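Local structure of phosphoribosylformylglycinamidine cyclo-ligase (Thermus thermophilus HB8, 5AVM) at residues D61-A73 with G184-V196. The protein probably catalyses the ATP-dependent ring closure of formylglycinamidine ribonucleotide to aminoimidazole ribonucleotide, a step of de novo purine biosynthesis. Numbering follows the deposited sequence.
Sequences DGVGTKTLLALEA and GPHTNGYSLIRKV. With SO4 (sulfate ion), chain L.
Lys66 and Tyr190 bring helices 66-72 and 190-196 together, their CA atoms 5.1 Å apart; the axes run 39° from parallel, 9.2 Å apart at closest approach. Lys66 lies alongside the Tyr190 ring, CG anti to the backbone N (chi1 -180°) and the chain extended, with CG over one face at 3.6 Å from the centroid in a CH-pi contact. Ile193 CD1 covers the opposite face, while Leu69 CD2 meets the ring edge. A long aliphatic chain with a charged end suits this place: Lys66 NZ donates to Tyr190 OH at 2.8 Å and to His186 O at 2.6 Å, and a salt bridge to Asp82 probably offsets its charge. Tyr190 OH is also hydrogen-bonded to Leu217 O.

The contact joins the N- and C-terminal domains of the AIR synthase fold. Between the Gly64-Thr65 turn and the N-terminus of helix 190-196 sits a sulfate, probably from the crystallisation liquor, held by backbone N-H groups: Gly189 N to O4 at 3.0 Å, Tyr190 N to O3, and weakly Thr65 N to O2. Gly189, the N-cap residue, has a positive phi that glycine adopts readily.

Farther along, Arg194 bends at chi3. Its long, flat guanidinium can stack on Leu68 CB and still offer two edge N-H groups to Glu72 on the neighbouring helix. NE reaches Glu72 OE1 at 2.9 Å and NH2 reaches OE2 at 3.0 Å, a side-on salt bridge. Both oxygens lie in the guanidinium plane but are met from above the carboxylate plane, the two planes being 66° apart. Thr65 CG2 touches Arg194 CD.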
loop_
_atom_site.group_PDB
_atom_site.type_symbol
_atom_site.label_atom_id
_atom_site.label_comp_id
_atom_site.label_asym_id
_atom_site.label_seq_id
_atom_site.Cartn_x
_atom_site.Cartn_y
_atom_site.Cartn_z
ATOM N N ASP B 61 4.955 2.573 -2.482
ATOM C CA ASP B 61 5.926 1.899 -3.354
ATOM C C ASP B 61 6.074 0.437 -3.008
ATOM O O ASP B 61 5.523 -0.033 -2.022
ATOM C CB ASP B 61 7.319 2.535 -3.213
ATOM C CG ASP B 61 7.406 3.916 -3.814
ATOM O OD1 ASP B 61 7.324 4.033 -5.052
ATOM O OD2 ASP B 61 7.563 4.892 -3.055
ATOM N N GLY B 62 6.851 -0.261 -3.824
ATOM C CA GLY B 62 7.118 -1.668 -3.601
ATOM C C GLY B 62 8.602 -1.891 -3.803
ATOM O O GLY B 62 9.240 -1.139 -4.536
ATOM N N VAL B 63 9.168 -2.900 -3.151
ATOM C CA VAL B 63 10.590 -3.181 -3.311
ATOM C C VAL B 63 10.823 -3.602 -4.762
ATOM O O VAL B 63 11.729 -3.098 -5.435
ATOM C CB VAL B 63 11.052 -4.305 -2.337
ATOM C CG1 VAL B 63 12.478 -4.722 -2.641
ATOM C CG2 VAL B 63 10.970 -3.811 -0.898
ATOM N N GLY B 64 9.984 -4.505 -5.253
ATOM C CA GLY B 64 10.123 -4.971 -6.623
ATOM C C GLY B 64 10.747 -6.352 -6.698
ATOM O O GLY B 64 10.917 -7.007 -5.681
ATOM N N THR B 65 11.094 -6.787 -7.903
ATOM C CA THR B 65 11.694 -8.097 -8.103
ATOM C C THR B 65 13.024 -8.247 -7.366
ATOM O O THR B 65 13.513 -9.365 -7.171
ATOM C CB THR B 65 11.865 -8.380 -9.611
ATOM O OG1 THR B 65 10.570 -8.575 -10.196
ATOM C CG2 THR B 65 12.715 -9.615 -9.849
ATOM N N LYS B 66 13.612 -7.130 -6.943
ATOM C CA LYS B 66 14.869 -7.193 -6.199
ATOM C C LYS B 66 14.681 -8.174 -5.055
ATOM O O LYS B 66 15.631 -8.815 -4.615
ATOM C CB LYS B 66 15.239 -5.827 -5.618
ATOM C CG LYS B 66 16.550 -5.824 -4.838
ATOM C CD LYS B 66 17.015 -4.400 -4.569
ATOM C CE LYS B 66 18.437 -4.358 -4.020
ATOM N NZ LYS B 66 18.955 -2.952 -3.993
ATOM N N THR B 67 13.438 -8.275 -4.585
ATOM C CA THR B 67 13.071 -9.155 -3.484
ATOM C C THR B 67 13.421 -10.608 -3.770
ATOM O O THR B 67 13.909 -11.319 -2.892
ATOM C CB THR B 67 11.565 -9.059 -3.178
ATOM O OG1 THR B 67 11.233 -7.711 -2.820
ATOM C CG2 THR B 67 11.202 -9.977 -2.031
ATOM N N LEU B 68 13.173 -11.054 -4.995
ATOM C CA LEU B 68 13.482 -12.432 -5.359
ATOM C C LEU B 68 14.996 -12.635 -5.346
ATOM O O LEU B 68 15.486 -13.674 -4.898
ATOM C CB LEU B 68 12.893 -12.745 -6.732
ATOM C CG LEU B 68 11.373 -12.573 -6.732
ATOM C CD1 LEU B 68 10.814 -12.776 -8.127
ATOM C CD2 LEU B 68 10.761 -13.560 -5.750
ATOM N N LEU B 69 15.739 -11.633 -5.816
ATOM C CA LEU B 69 17.194 -11.715 -5.828
ATOM C C LEU B 69 17.736 -11.869 -4.405
ATOM O O LEU B 69 18.661 -12.650 -4.160
ATOM C CB LEU B 69 17.797 -10.459 -6.463
ATOM C CG LEU B 69 19.331 -10.401 -6.524
ATOM C CD1 LEU B 69 19.860 -11.529 -7.409
ATOM C CD2 LEU B 69 19.772 -9.052 -7.067
ATOM N N ALA B 70 17.148 -11.119 -3.472
ATOM C CA ALA B 70 17.559 -11.140 -2.067
ATOM C C ALA B 70 17.276 -12.474 -1.382
ATOM O O ALA B 70 18.117 -12.994 -0.645
ATOM C CB ALA B 70 16.868 -10.009 -1.307
ATOM N N LEU B 71 16.089 -13.022 -1.606
ATOM C CA LEU B 71 15.739 -14.294 -0.992
ATOM C C LEU B 71 16.722 -15.356 -1.471
ATOM O O LEU B 71 17.324 -16.069 -0.665
ATOM C CB LEU B 71 14.305 -14.689 -1.362
ATOM C CG LEU B 71 13.161 -13.869 -0.760
ATOM C CD1 LEU B 71 11.878 -14.196 -1.495
ATOM C CD2 LEU B 71 13.030 -14.160 0.727
ATOM N N GLU B 72 16.886 -15.442 -2.789
ATOM C CA GLU B 72 17.797 -16.402 -3.400
ATOM C C GLU B 72 19.178 -16.340 -2.751
ATOM O O GLU B 72 19.734 -17.368 -2.361
ATOM C CB GLU B 72 17.918 -16.132 -4.900
ATOM C CG GLU B 72 16.627 -16.310 -5.676
ATOM C CD GLU B 72 16.823 -16.145 -7.170
ATOM O OE1 GLU B 72 17.183 -15.030 -7.608
ATOM O OE2 GLU B 72 16.624 -17.135 -7.907
ATOM N N ALA B 73 19.727 -15.134 -2.638
ATOM C CA ALA B 73 21.040 -14.939 -2.035
ATOM C C ALA B 73 20.980 -15.138 -0.524
ATOM O O ALA B 73 21.996 -15.048 0.161
ATOM C CB ALA B 73 21.558 -13.548 -2.356
ATOM N N GLY B 184 23.859 1.989 -6.600
ATOM C CA GLY B 184 23.862 0.783 -7.398
ATOM C C GLY B 184 22.544 0.721 -8.126
ATOM O O GLY B 184 21.971 1.767 -8.431
ATOM N N PRO B 185 22.021 -0.479 -8.407
ATOM C CA PRO B 185 20.744 -0.556 -9.122
ATOM C C PRO B 185 19.557 -0.011 -8.327
ATOM O O PRO B 185 18.502 0.279 -8.889
ATOM C CB PRO B 185 20.610 -2.050 -9.425
ATOM C CG PRO B 185 22.053 -2.541 -9.430
ATOM C CD PRO B 185 22.621 -1.813 -8.245
ATOM N N HIS B 186 19.739 0.149 -7.022
ATOM C CA HIS B 186 18.662 0.633 -6.168
ATOM C C HIS B 186 17.520 -0.370 -6.182
ATOM O O HIS B 186 17.721 -1.527 -5.808
ATOM C CB HIS B 186 18.190 2.014 -6.627
ATOM C CG HIS B 186 19.001 3.140 -6.060
ATOM N ND1 HIS B 186 18.679 4.463 -6.254
ATOM C CD2 HIS B 186 20.092 3.132 -5.258
ATOM C CE1 HIS B 186 19.531 5.224 -5.592
ATOM N NE2 HIS B 186 20.399 4.442 -4.977
ATOM N N THR B 187 16.336 0.038 -6.622
ATOM C CA THR B 187 15.211 -0.889 -6.624
ATOM C C THR B 187 14.381 -0.966 -7.899
ATOM O O THR B 187 13.158 -1.110 -7.853
ATOM C CB THR B 187 14.256 -0.624 -5.424
ATOM O OG1 THR B 187 14.051 0.783 -5.269
ATOM C CG2 THR B 187 14.837 -1.188 -4.144
ATOM N N ASN B 188 15.043 -0.879 -9.043
ATOM C CA ASN B 188 14.347 -0.991 -10.312
ATOM C C ASN B 188 15.257 -1.692 -11.314
ATOM O O ASN B 188 16.469 -1.475 -11.311
ATOM C CB ASN B 188 13.935 0.391 -10.833
ATOM C CG ASN B 188 12.645 0.899 -10.194
ATOM O OD1 ASN B 188 11.548 0.444 -10.529
ATOM N ND2 ASN B 188 12.775 1.841 -9.268
ATOM N N GLY B 189 14.667 -2.550 -12.147
ATOM C CA GLY B 189 15.424 -3.267 -13.159
ATOM C C GLY B 189 16.014 -4.582 -12.693
ATOM O O GLY B 189 16.849 -5.173 -13.377
ATOM N N TYR B 190 15.587 -5.059 -11.534
ATOM C CA TYR B 190 16.124 -6.303 -11.043
ATOM C C TYR B 190 15.595 -7.532 -11.757
ATOM O O TYR B 190 16.000 -8.652 -11.448
ATOM C CB TYR B 190 15.907 -6.422 -9.541
ATOM C CG TYR B 190 16.933 -5.642 -8.754
ATOM C CD1 TYR B 190 16.869 -4.246 -8.673
ATOM C CD2 TYR B 190 17.988 -6.294 -8.117
ATOM C CE1 TYR B 190 17.833 -3.523 -7.976
ATOM C CE2 TYR B 190 18.955 -5.581 -7.419
ATOM C CZ TYR B 190 18.868 -4.197 -7.352
ATOM O OH TYR B 190 19.811 -3.498 -6.640
ATOM N N SER B 191 14.690 -7.336 -12.709
ATOM C CA SER B 191 14.168 -8.465 -13.468
ATOM C C SER B 191 15.195 -8.744 -14.568
ATOM O O SER B 191 15.502 -9.900 -14.890
ATOM C CB SER B 191 12.823 -8.123 -14.095
ATOM O OG SER B 191 12.378 -9.207 -14.889
ATOM N N LEU B 192 15.719 -7.664 -15.143
ATOM C CA LEU B 192 16.732 -7.767 -16.180
ATOM C C LEU B 192 17.953 -8.359 -15.492
ATOM O O LEU B 192 18.570 -9.295 -16.001
ATOM C CB LEU B 192 17.043 -6.375 -16.757
ATOM C CG LEU B 192 18.057 -6.243 -17.904
ATOM C CD1 LEU B 192 17.936 -7.417 -18.868
ATOM C CD2 LEU B 192 17.823 -4.935 -18.638
ATOM N N ILE B 193 18.266 -7.823 -14.313
ATOM C CA ILE B 193 19.402 -8.273 -13.509
ATOM C C ILE B 193 19.376 -9.768 -13.182
ATOM O O ILE B 193 20.362 -10.466 -13.399
ATOM C CB ILE B 193 19.485 -7.475 -12.180
ATOM C CG1 ILE B 193 19.980 -6.056 -12.457
ATOM C CG2 ILE B 193 20.389 -8.177 -11.194
ATOM C CD1 ILE B 193 19.841 -5.115 -11.278
ATOM N N ARG B 194 18.259 -10.261 -12.655
ATOM C CA ARG B 194 18.164 -11.673 -12.297
ATOM C C ARG B 194 18.370 -12.583 -13.500
ATOM O O ARG B 194 18.849 -13.711 -13.359
ATOM C CB ARG B 194 16.822 -11.969 -11.618
ATOM C CG ARG B 194 16.689 -11.364 -10.214
ATOM C CD ARG B 194 15.426 -11.848 -9.508
ATOM N NE ARG B 194 15.464 -13.282 -9.215
ATOM C CZ ARG B 194 14.508 -14.143 -9.559
ATOM N NH1 ARG B 194 13.433 -13.720 -10.214
ATOM N NH2 ARG B 194 14.624 -15.427 -9.248
ATOM N N LYS B 195 18.017 -12.088 -14.681
ATOM C CA LYS B 195 18.201 -12.850 -15.911
ATOM C C LYS B 195 19.673 -12.836 -16.310
ATOM O O LYS B 195 20.248 -13.871 -16.647
ATOM C CB LYS B 195 17.382 -12.249 -17.051
ATOM C CG LYS B 195 17.900 -12.637 -18.437
ATOM C CD LYS B 195 17.107 -11.979 -19.558
ATOM C CE LYS B 195 17.809 -12.142 -20.902
ATOM N NZ LYS B 195 19.110 -11.401 -20.958
ATOM N N VAL B 196 20.273 -11.649 -16.278
ATOM C CA VAL B 196 21.675 -11.486 -16.642
ATOM C C VAL B 196 22.640 -12.257 -15.729
ATOM O O VAL B 196 23.592 -12.874 -16.211
ATOM C CB VAL B 196 22.059 -9.982 -16.665
ATOM C CG1 VAL B 196 23.561 -9.818 -16.732
ATOM C CG2 VAL B 196 21.422 -9.310 -17.863
HETATM S S SO4 L . 11.782 -4.541 -11.054
HETATM O O1 SO4 L . 11.869 -5.904 -11.599
HETATM O O2 SO4 L . 10.516 -4.384 -10.297
HETATM O O3 SO4 L . 12.924 -4.295 -10.155
HETATM O O4 SO4 L . 11.825 -3.570 -12.165
HETATM O O HOH W 1 10.725 -0.665 -7.003
#